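Local atomic coordinates of trehalose-6-phosphate phosphatase (Cryptococcus neoformans, PDB entry 5DX9), a protein that belongs to the trehalose-phosphatase family of the HAD superfamily and holds a magnesium ion and a bound glycan in its pocket. Residues F25-T30 against G70-E75; V61-S66 against V93-E98; L83-E88 against E99-M104. One frame throughout, in Å; residues are numbered along the deposited sequence.

Interaction 1: F25-T30 against G70-E75; sequences FNYDGT and GDFLEE. Unlike the reference sequence in segment 25-30: Asn26 (reference Asp). With MG (magnesium ion), chain C; G6P (6-O-phosphono-alpha-D-glucopyranose), chain B; GLC (alpha-D-glucopyranose), chain D.
Tyr27 and Phe72 make the direct contact between the HAD signature loop, the first sequence motif of the superfamily, which follows strand 21-25, and helix 70-77. It is a purely apolar touch: Tyr27 CE2 comes to 3.7 Å from Phe72 CE2, arriving at the edge of the Phe72 ring and in its plane, while the two ring planes are inclined at 60°. Tyr27 carries its CG anti to the backbone N (chi1 -174°), which sends the ring to the helix; its hydroxyl is hydrogen-bonded to Ala41 O.

Metal ligation comes from the same loop. Asn26, an Asp in the reference sequence, gives OD1 to the magnesium ion at 2.1 Å, and Asp28 gives its backbone O; Asp212, phosphate oxygen O2P of G6P and two waters also bind it. Asp28 OD2, in a salt bridge with Arg68, comes within 2.9 Å of G6P O6.

Hydrogen bonds grip the phosphate. Asn26 ND2 donates to G6P O3P, and Asp28 N to G6P O1P at 3.2 Å, with a weak bond from Tyr27 N to that same O1P. Within the loop, Thr30 OG1 donates to Asn26 OD1 over 3.0 Å, in the carbonyl plane and on a lone pair.

Interaction 2: V61-S66 against V93-E98; sequences VVYLIS and VKQPGE. With G6P (6-O-phosphono-alpha-D-glucopyranose), chain B.
Tyr63 has its CG swung to about a right angle from the backbone N (chi1 -89°), which lays the ring across the sheet and brings the hydroxyl against Gln95 and Pro96. From the other segment, Val93 holds CG1 anti to its backbone N (chi1 -172°), and this branch is the one that meets the ring, at its edge and near its plane, with Tyr63 CE1 and Val93 CG1 4.1 Å apart. At the phenol end, Pro96 CD sits 3.3 Å from Tyr63 OH and 3.7 Å from Tyr63 CZ, the proline crossing the tyrosine at about a right angle. Tyr63 OH also touches Gln95 CA at 3.5 Å, and the CB and CG of that glutamine lie close by, while its amide oxygen OE1 turns to Arg196.

In the HAD core sheet these segments are not neighbours: strand 84-87 runs between strands 60-65 and 92-94. Tyr63 therefore bridges over it, its ring passing above Gly84, where no side chain stands in the way. Leu197 of helix 190-200 packs against the same tyrosine.

Strand 60-65 leads straight into the glycan pocket through Ser66, whose OG is hydrogen-bonded with Arg68 N and is modelled as also donating to O1P of G6P; at 2.3 Å between Ser66 OG and G6P O1P, the length of that bond is doubtful.

Interaction 3: L83-E88 against E99-M104; sequences LGLSAE and EDFINM
At the antiparallel margin of the central sheet, Phe101 reaches back over the neighbouring strand 92-94 to lie against Leu85 and Ala87 of strand 84-87. One corner of the ring does most of the touching: Phe101 CE1 is 3.6 Å from Leu85 O and 4.0 Å from Leu85 CB, and Phe101 CZ is 4.1 Å from that same CB. Leu85 O and the Ala87 methyl approach the ring obliquely, Ala87 CB lying 4.3 Å from Phe101 CE1. With CG anti to its carbonyl carbon (chi1 -72°), Phe101 directs the ring at the strand.

Strands 84-87, 92-94 and 102-103 follow one another in sequence and lie side by side, an antiparallel extension of the parallel HAD sheet that ends at 102-103. The CB atoms of Leu85 and Ala87 are directed toward segment 99-104, on the face that helix 70-77 covers: Leu73 touches Ala87, and Glu74 packs on Phe101. Ser86, between them, turns away to Ile193 of helix 190-200, its OG hydrogen-bonded to Phe92 O. Leu85 O probably accepts a hydrogen bond from Lys94 N, and the Lys94 side chain lies beside the ring, with Lys94 CB 3.5 Å from Phe101 CE1.

Overall arrangement
All three contacts lie within the HAD core, in the half of its mixed sheet that ends at strand 102-103. Along the chain, interactions 1 and 2 interleave, as do 2 and 3, whereas interaction 1 closes before interaction 3 opens. Interaction 1 is centred about 11 Å from the centre of each of the others, whose centres are about 6 Å apart. Interactions 2 and 3 each step over a strand, on opposite faces, Tyr63 packing against helix 190-200 and Phe101 against helix 70-77. A salt bridge from Glu74 to Lys94 ties interactions 1 and 2, which also share G6P; Leu73 packing on Ala87 joins 1 to 3. The metal- and glycan-binding loop of interaction 1 is thus joined, through helix 70-77, to the antiparallel margin of the sheet.

Interaction 1: F25-T30 against G70-E75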
loop_
_atom_site.group_PDB
_atom_site.type_symbol
_atom_site.label_atom_id
_atom_site.label_comp_id
_atom_site.label_asym_id
_atom_site.label_seq_id
_atom_site.Cartn_x
_atom_site.Cartn_y
_atom_site.Cartn_z
ATOM N N PHE A 25 1.988 5.066 -4.027
ATOM C CA PHE A 25 0.637 5.542 -3.746
ATOM C C PHE A 25 -0.333 4.424 -3.388
ATOM O O PHE A 25 -0.520 3.480 -4.161
ATOM C CB PHE A 25 0.071 6.298 -4.949
ATOM C CG PHE A 25 0.859 7.513 -5.335
ATOM C CD1 PHE A 25 0.548 8.755 -4.805
ATOM C CD2 PHE A 25 1.902 7.418 -6.242
ATOM C CE1 PHE A 25 1.263 9.875 -5.166
ATOM C CE2 PHE A 25 2.622 8.534 -6.607
ATOM C CZ PHE A 25 2.305 9.764 -6.070
ATOM N N ASN A 26 -0.962 4.541 -2.222
ATOM C CA ASN A 26 -2.154 3.754 -1.924
ATOM C C ASN A 26 -3.255 4.236 -2.853
ATOM O O ASN A 26 -3.134 5.313 -3.442
ATOM C CB ASN A 26 -2.561 3.899 -0.455
ATOM C CG ASN A 26 -3.802 3.091 -0.105
ATOM O OD1 ASN A 26 -4.856 3.647 0.181
ATOM N ND2 ASN A 26 -3.672 1.778 -0.122
ATOM N N TYR A 27 -4.321 3.458 -3.015
ATOM C CA TYR A 27 -5.385 3.909 -3.903
ATOM C C TYR A 27 -6.594 4.462 -3.168
ATOM O O TYR A 27 -6.793 5.672 -3.125
ATOM C CB TYR A 27 -5.851 2.801 -4.843
ATOM C CG TYR A 27 -6.846 3.352 -5.838
ATOM C CD1 TYR A 27 -6.456 4.318 -6.759
ATOM C CD2 TYR A 27 -8.176 2.946 -5.836
ATOM C CE1 TYR A 27 -7.350 4.848 -7.662
ATOM C CE2 TYR A 27 -9.082 3.470 -6.744
ATOM C CZ TYR A 27 -8.660 4.423 -7.656
ATOM O OH TYR A 27 -9.535 4.967 -8.562
ATOM N N ASP A 28 -7.417 3.577 -2.616
ATOM C CA ASP A 28 -8.650 4.004 -1.966
ATOM C C ASP A 28 -8.347 4.925 -0.794
ATOM O O ASP A 28 -7.480 4.627 0.025
ATOM C CB ASP A 28 -9.464 2.794 -1.501
ATOM C CG ASP A 28 -9.857 1.888 -2.647
ATOM O OD1 ASP A 28 -10.639 2.337 -3.510
ATOM O OD2 ASP A 28 -9.385 0.731 -2.684
ATOM N N GLY A 29 -9.059 6.046 -0.727
ATOM C CA GLY A 29 -8.879 7.011 0.342
ATOM C C GLY A 29 -7.602 7.824 0.214
ATOM O O GLY A 29 -7.370 8.764 0.974
ATOM N N THR A 30 -6.768 7.465 -0.756
ATOM C CA THR A 30 -5.488 8.136 -0.927
ATOM C C THR A 30 -5.402 8.870 -2.259
ATOM O O THR A 30 -5.060 10.048 -2.299
ATOM C CB THR A 30 -4.321 7.148 -0.821
ATOM O OG1 THR A 30 -4.282 6.598 0.504
ATOM C CG2 THR A 30 -3.003 7.855 -1.112
ATOM N N GLY A 70 -6.003 -7.497 -8.313
ATOM C CA GLY A 70 -5.297 -7.166 -9.539
ATOM C C GLY A 70 -6.201 -6.771 -10.693
ATOM O O GLY A 70 -5.832 -5.937 -11.520
ATOM N N ASP A 71 -7.391 -7.363 -10.746
ATOM C CA ASP A 71 -8.326 -7.100 -11.835
ATOM C C ASP A 71 -8.798 -5.652 -11.842
ATOM O O ASP A 71 -8.763 -4.985 -12.876
ATOM C CB ASP A 71 -9.535 -8.034 -11.746
ATOM C CG ASP A 71 -9.273 -9.391 -12.373
ATOM O OD1 ASP A 71 -8.095 -9.791 -12.477
ATOM O OD2 ASP A 71 -10.253 -10.056 -12.762
ATOM N N PHE A 72 -9.249 -5.174 -10.685
ATOM C CA PHE A 72 -9.706 -3.794 -10.554
ATOM C C PHE A 72 -8.586 -2.817 -10.891
ATOM O O PHE A 72 -8.804 -1.821 -11.576
ATOM C CB PHE A 72 -10.225 -3.526 -9.139
ATOM C CG PHE A 72 -10.553 -2.081 -8.874
ATOM C CD1 PHE A 72 -11.827 -1.590 -9.110
ATOM C CD2 PHE A 72 -9.589 -1.215 -8.381
ATOM C CE1 PHE A 72 -12.132 -0.261 -8.862
ATOM C CE2 PHE A 72 -9.888 0.115 -8.134
ATOM C CZ PHE A 72 -11.160 0.592 -8.373
ATOM N N LEU A 73 -7.385 -3.113 -10.406
ATOM C CA LEU A 73 -6.237 -2.242 -10.629
ATOM C C LEU A 73 -5.857 -2.201 -12.107
ATOM O O LEU A 73 -5.609 -1.127 -12.663
ATOM C CB LEU A 73 -5.053 -2.700 -9.780
ATOM C CG LEU A 73 -5.277 -2.533 -8.275
ATOM C CD1 LEU A 73 -4.083 -3.026 -7.488
ATOM C CD2 LEU A 73 -5.575 -1.077 -7.935
ATOM N N GLU A 74 -5.828 -3.370 -12.741
ATOM C CA GLU A 74 -5.555 -3.466 -14.174
ATOM C C GLU A 74 -6.578 -2.688 -14.993
ATOM O O GLU A 74 -6.223 -1.988 -15.941
ATOM C CB GLU A 74 -5.536 -4.930 -14.620
ATOM C CG GLU A 74 -4.148 -5.549 -14.652
ATOM C CD GLU A 74 -3.295 -5.023 -15.798
ATOM O OE1 GLU A 74 -2.061 -5.223 -15.763
ATOM O OE2 GLU A 74 -3.856 -4.415 -16.738
ATOM N N GLU A 75 -7.847 -2.815 -14.618
ATOM C CA GLU A 75 -8.930 -2.175 -15.354
ATOM C C GLU A 75 -8.749 -0.668 -15.466
ATOM O O GLU A 75 -9.057 -0.077 -16.498
ATOM C CB GLU A 75 -10.280 -2.477 -14.696
ATOM C CG GLU A 75 -11.434 -1.650 -15.259
ATOM C CD GLU A 75 -12.802 -2.179 -14.853
ATOM O OE1 GLU A 75 -12.909 -3.385 -14.546
ATOM O OE2 GLU A 75 -13.771 -1.388 -14.842
HETATM MG MG MG C . -6.522 3.022 1.266
HETATM C C1 G6P B . -11.576 -1.186 -0.784
HETATM C C2 G6P B . -11.656 -2.557 -1.444
HETATM C C3 G6P B . -11.394 -3.672 -0.451
HETATM C C4 G6P B . -10.023 -3.506 0.170
HETATM C C5 G6P B . -9.679 -2.072 0.617
HETATM C C6 G6P B . -8.180 -1.764 0.437
HETATM O O1 G6P B . -12.657 -0.948 0.121
HETATM O O2 G6P B . -12.943 -2.712 -2.040
HETATM O O3 G6P B . -11.398 -4.942 -1.117
HETATM O O4 G6P B . -10.008 -4.425 1.272
HETATM O O5 G6P B . -10.327 -1.018 -0.112
HETATM O O6 G6P B . -7.969 -0.740 -0.567
HETATM P P G6P B . -6.650 0.215 -0.544
HETATM O O1P G6P B . -6.198 0.699 -2.011
HETATM O O2P G6P B . -6.955 1.423 0.254
HETATM O O3P G6P B . -5.477 -0.634 0.159
HETATM C C1 GLC D . -12.671 0.410 0.581
HETATM C C2 GLC D . -13.689 0.575 1.710
HETATM C C3 GLC D . -15.113 0.484 1.179
HETATM C C4 GLC D . -15.334 1.436 0.011
HETATM C C5 GLC D . -14.263 1.234 -1.059
HETATM C C6 GLC D . -14.340 2.297 -2.153
HETATM O O2 GLC D . -13.454 -0.432 2.713
HETATM O O3 GLC D . -16.034 0.804 2.228
HETATM O O4 GLC D . -16.650 1.204 -0.515
HETATM O O5 GLC D . -12.957 1.308 -0.492
HETATM O O6 GLC D . -14.363 3.607 -1.570
HETATM O O HOH W 1 -8.280 3.150 2.398
HETATM O O HOH W 2 -5.247 1.843 2.360
#

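Interaction 2: V61-S66 against V93-E98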
loop_
_atom_site.group_PDB
_atom_site.type_symbol
_atom_site.label_atom_id
_atom_site.label_comp_id
_atom_site.label_asym_id
_atom_site.label_seq_id
_atom_site.Cartn_x
_atom_site.Cartn_y
_atom_site.Cartn_z
ATOM N N VAL A 61 10.225 5.727 -10.226
ATOM C CA VAL A 61 9.697 4.368 -10.139
ATOM C C VAL A 61 8.377 4.423 -9.388
ATOM O O VAL A 61 8.354 4.635 -8.175
ATOM C CB VAL A 61 10.661 3.409 -9.435
ATOM C CG1 VAL A 61 9.939 2.124 -9.047
ATOM C CG2 VAL A 61 11.851 3.113 -10.331
ATOM N N VAL A 62 7.280 4.244 -10.114
ATOM C CA VAL A 62 5.954 4.491 -9.566
ATOM C C VAL A 62 5.160 3.203 -9.357
ATOM O O VAL A 62 5.040 2.376 -10.261
ATOM C CB VAL A 62 5.152 5.429 -10.479
ATOM C CG1 VAL A 62 3.904 5.925 -9.769
ATOM C CG2 VAL A 62 6.023 6.598 -10.921
ATOM N N TYR A 63 4.616 3.049 -8.154
ATOM C CA TYR A 63 3.834 1.875 -7.800
ATOM C C TYR A 63 2.539 2.269 -7.112
ATOM O O TYR A 63 2.482 3.272 -6.400
ATOM C CB TYR A 63 4.625 0.948 -6.873
ATOM C CG TYR A 63 5.476 -0.092 -7.563
ATOM C CD1 TYR A 63 5.083 -1.424 -7.600
ATOM C CD2 TYR A 63 6.680 0.251 -8.162
ATOM C CE1 TYR A 63 5.861 -2.382 -8.218
ATOM C CE2 TYR A 63 7.465 -0.700 -8.785
ATOM C CZ TYR A 63 7.051 -2.016 -8.811
ATOM O OH TYR A 63 7.829 -2.972 -9.429
ATOM N N LEU A 64 1.499 1.475 -7.330
ATOM C CA LEU A 64 0.329 1.512 -6.470
ATOM C C LEU A 64 0.431 0.333 -5.513
ATOM O O LEU A 64 0.722 -0.787 -5.931
ATOM C CB LEU A 64 -0.968 1.447 -7.279
ATOM C CG LEU A 64 -1.218 2.569 -8.288
ATOM C CD1 LEU A 64 -2.629 2.467 -8.845
ATOM C CD2 LEU A 64 -0.985 3.931 -7.659
ATOM N N ILE A 65 0.225 0.589 -4.227
ATOM C CA ILE A 65 0.236 -0.473 -3.231
ATOM C C ILE A 65 -1.112 -0.483 -2.535
ATOM O O ILE A 65 -1.427 0.414 -1.754
ATOM C CB ILE A 65 1.377 -0.295 -2.211
ATOM C CG1 ILE A 65 2.721 -0.228 -2.942
ATOM C CG2 ILE A 65 1.373 -1.430 -1.198
ATOM C CD1 ILE A 65 3.925 -0.200 -2.024
ATOM N N SER A 66 -1.914 -1.497 -2.838
ATOM C CA SER A 66 -3.319 -1.490 -2.457
ATOM C C SER A 66 -3.804 -2.837 -1.933
ATOM O O SER A 66 -3.157 -3.863 -2.134
ATOM C CB SER A 66 -4.169 -1.064 -3.654
ATOM O OG SER A 66 -5.547 -1.101 -3.340
ATOM N N VAL A 93 2.319 -8.725 -7.129
ATOM C CA VAL A 93 3.141 -7.611 -7.589
ATOM C C VAL A 93 3.340 -7.646 -9.104
ATOM O O VAL A 93 3.949 -8.574 -9.636
ATOM C CB VAL A 93 4.524 -7.616 -6.907
ATOM C CG1 VAL A 93 5.287 -6.342 -7.236
ATOM C CG2 VAL A 93 4.375 -7.776 -5.404
ATOM N N LYS A 94 2.820 -6.636 -9.796
ATOM C CA LYS A 94 3.063 -6.498 -11.228
ATOM C C LYS A 94 3.991 -5.322 -11.513
ATOM O O LYS A 94 3.560 -4.168 -11.512
ATOM C CB LYS A 94 1.755 -6.314 -11.994
ATOM C CG LYS A 94 1.968 -5.993 -13.464
ATOM C CD LYS A 94 0.794 -5.223 -14.045
ATOM C CE LYS A 94 1.151 -4.626 -15.397
ATOM N NZ LYS A 94 0.063 -3.776 -15.947
ATOM N N GLN A 95 5.262 -5.621 -11.758
ATOM C CA GLN A 95 6.250 -4.597 -12.082
ATOM C C GLN A 95 5.854 -3.818 -13.333
ATOM O O GLN A 95 5.035 -4.283 -14.124
ATOM C CB GLN A 95 7.626 -5.227 -12.276
ATOM C CG GLN A 95 8.080 -6.090 -11.115
ATOM C CD GLN A 95 9.443 -6.707 -11.352
ATOM O OE1 GLN A 95 10.036 -7.296 -10.448
ATOM N NE2 GLN A 95 9.948 -6.572 -12.573
ATOM N N PRO A 96 6.437 -2.622 -13.509
ATOM C CA PRO A 96 6.182 -1.782 -14.684
ATOM C C PRO A 96 6.483 -2.517 -15.988
ATOM O O PRO A 96 5.736 -2.393 -16.953
ATOM C CB PRO A 96 7.135 -0.600 -14.483
ATOM C CG PRO A 96 7.343 -0.537 -13.006
ATOM C CD PRO A 96 7.342 -1.967 -12.549
ATOM N N GLY A 97 7.560 -3.291 -16.012
ATOM C CA GLY A 97 7.907 -4.040 -17.205
ATOM C C GLY A 97 6.851 -5.056 -17.609
ATOM O O GLY A 97 6.268 -4.969 -18.691
ATOM N N GLU A 98 6.591 -6.007 -16.716
ATOM C CA GLU A 98 5.765 -7.173 -17.022
ATOM C C GLU A 98 4.290 -6.861 -17.264
ATOM O O GLU A 98 3.884 -5.700 -17.349
ATOM C CB GLU A 98 5.884 -8.195 -15.890
ATOM C CG GLU A 98 7.318 -8.559 -15.545
ATOM C CD GLU A 98 8.091 -9.073 -16.745
ATOM O OE1 GLU A 98 7.641 -10.060 -17.366
ATOM O OE2 GLU A 98 9.146 -8.485 -17.070
HETATM C C1 G6P B . -11.576 -1.186 -0.784
HETATM C C2 G6P B . -11.656 -2.557 -1.444
HETATM C C3 G6P B . -11.394 -3.672 -0.451
HETATM C C4 G6P B . -10.023 -3.506 0.170
HETATM C C5 G6P B . -9.679 -2.072 0.617
HETATM C C6 G6P B . -8.180 -1.764 0.437
HETATM O O1 G6P B . -12.657 -0.948 0.121
HETATM O O2 G6P B . -12.943 -2.712 -2.040
HETATM O O3 G6P B . -11.398 -4.942 -1.117
HETATM O O4 G6P B . -10.008 -4.425 1.272
HETATM O O5 G6P B . -10.327 -1.018 -0.112
HETATM O O6 G6P B . -7.969 -0.740 -0.567
HETATM P P G6P B . -6.650 0.215 -0.544
HETATM O O1P G6P B . -6.198 0.699 -2.011
HETATM O O2P G6P B . -6.955 1.423 0.254
HETATM O O3P G6P B . -5.477 -0.634 0.159
#

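Interaction 3: L83-E88 against E99-M104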
loop_
_atom_site.group_PDB
_atom_site.type_symbol
_atom_site.label_atom_id
_atom_site.label_comp_id
_atom_site.label_asym_id
_atom_site.label_seq_id
_atom_site.Cartn_x
_atom_site.Cartn_y
_atom_site.Cartn_z
ATOM N N LEU A 83 3.623 1.996 -14.874
ATOM C CA LEU A 83 3.065 1.962 -13.525
ATOM C C LEU A 83 3.060 0.558 -12.935
ATOM O O LEU A 83 2.334 -0.321 -13.403
ATOM C CB LEU A 83 1.644 2.521 -13.519
ATOM C CG LEU A 83 0.940 2.452 -12.164
ATOM C CD1 LEU A 83 1.712 3.246 -11.121
ATOM C CD2 LEU A 83 -0.492 2.949 -12.279
ATOM N N GLY A 84 3.874 0.353 -11.905
ATOM C CA GLY A 84 3.864 -0.898 -11.169
ATOM C C GLY A 84 2.589 -1.010 -10.357
ATOM O O GLY A 84 1.978 0.001 -10.011
ATOM N N LEU A 85 2.180 -2.238 -10.055
ATOM C CA LEU A 85 0.951 -2.454 -9.301
ATOM C C LEU A 85 1.103 -3.578 -8.278
ATOM O O LEU A 85 1.537 -4.681 -8.610
ATOM C CB LEU A 85 -0.210 -2.762 -10.249
ATOM C CG LEU A 85 -0.594 -1.669 -11.247
ATOM C CD1 LEU A 85 -1.684 -2.158 -12.188
ATOM C CD2 LEU A 85 -1.044 -0.411 -10.520
ATOM N N SER A 86 0.753 -3.284 -7.031
ATOM C CA SER A 86 0.751 -4.293 -5.983
ATOM C C SER A 86 -0.673 -4.467 -5.464
ATOM O O SER A 86 -1.326 -3.494 -5.083
ATOM C CB SER A 86 1.704 -3.909 -4.853
ATOM O OG SER A 86 1.844 -4.966 -3.920
ATOM N N ALA A 87 -1.159 -5.703 -5.467
ATOM C CA ALA A 87 -2.558 -5.961 -5.153
ATOM C C ALA A 87 -2.720 -6.855 -3.934
ATOM O O ALA A 87 -1.847 -7.664 -3.619
ATOM C CB ALA A 87 -3.260 -6.581 -6.353
ATOM N N GLU A 88 -3.850 -6.690 -3.255
ATOM C CA GLU A 88 -4.226 -7.530 -2.123
ATOM C C GLU A 88 -3.169 -7.520 -1.023
ATOM O O GLU A 88 -2.781 -8.568 -0.503
ATOM C CB GLU A 88 -4.501 -8.960 -2.600
ATOM C CG GLU A 88 -5.494 -9.014 -3.760
ATOM C CD GLU A 88 -6.125 -10.380 -3.953
ATOM O OE1 GLU A 88 -6.315 -11.101 -2.953
ATOM O OE2 GLU A 88 -6.434 -10.728 -5.111
ATOM N N GLU A 99 3.497 -7.923 -17.373
ATOM C CA GLU A 99 2.062 -7.818 -17.615
ATOM C C GLU A 99 1.289 -8.755 -16.684
ATOM O O GLU A 99 0.063 -8.687 -16.588
ATOM C CB GLU A 99 1.749 -8.130 -19.085
ATOM C CG GLU A 99 0.267 -8.192 -19.436
ATOM C CD GLU A 99 -0.455 -6.871 -19.224
ATOM O OE1 GLU A 99 0.198 -5.879 -18.838
ATOM O OE2 GLU A 99 -1.686 -6.829 -19.447
ATOM N N ASP A 100 2.020 -9.626 -15.995
ATOM C CA ASP A 100 1.416 -10.585 -15.076
ATOM C C ASP A 100 1.895 -10.369 -13.640
ATOM O O ASP A 100 3.020 -9.922 -13.410
ATOM C CB ASP A 100 1.724 -12.019 -15.521
ATOM C CG ASP A 100 1.007 -12.403 -16.806
ATOM O OD1 ASP A 100 0.679 -11.500 -17.605
ATOM O OD2 ASP A 100 0.771 -13.610 -17.016
ATOM N N PHE A 101 1.037 -10.697 -12.679
ATOM C CA PHE A 101 1.345 -10.501 -11.265
ATOM C C PHE A 101 2.120 -11.671 -10.658
ATOM O O PHE A 101 1.701 -12.824 -10.751
ATOM C CB PHE A 101 0.056 -10.280 -10.469
ATOM C CG PHE A 101 -0.593 -8.946 -10.714
ATOM C CD1 PHE A 101 -0.480 -7.926 -9.782
ATOM C CD2 PHE A 101 -1.319 -8.715 -11.870
ATOM C CE1 PHE A 101 -1.078 -6.698 -10.001
ATOM C CE2 PHE A 101 -1.921 -7.488 -12.095
ATOM C CZ PHE A 101 -1.800 -6.478 -11.158
ATOM N N ILE A 102 3.251 -11.363 -10.034
ATOM C CA ILE A 102 3.999 -12.351 -9.267
ATOM C C ILE A 102 3.234 -12.728 -8.000
ATOM O O ILE A 102 3.016 -11.883 -7.133
ATOM C CB ILE A 102 5.394 -11.824 -8.872
ATOM C CG1 ILE A 102 6.185 -11.405 -10.113
ATOM C CG2 ILE A 102 6.149 -12.865 -8.058
ATOM C CD1 ILE A 102 7.534 -10.790 -9.800
ATOM N N ASN A 103 2.822 -13.987 -7.891
ATOM C CA ASN A 103 2.119 -14.437 -6.694
ATOM C C ASN A 103 3.078 -14.609 -5.521
ATOM O O ASN A 103 3.885 -15.537 -5.492
ATOM C CB ASN A 103 1.375 -15.747 -6.954
ATOM C CG ASN A 103 0.426 -16.118 -5.820
ATOM O OD1 ASN A 103 0.596 -15.686 -4.677
ATOM N ND2 ASN A 103 -0.584 -16.921 -6.136
HETATM N N MSE A 104 2.967 -13.710 -4.550
HETATM C CA MSE A 104 3.832 -13.716 -3.378
HETATM C C MSE A 104 3.392 -14.770 -2.360
HETATM O O MSE A 104 4.038 -14.955 -1.325
HETATM C CB MSE A 104 3.835 -12.328 -2.728
HETATM C CG MSE A 104 5.203 -11.808 -2.318
HETATM SE SE MSE A 104 6.385 -11.526 -3.840
HETATM C CE MSE A 104 5.054 -10.999 -5.161
#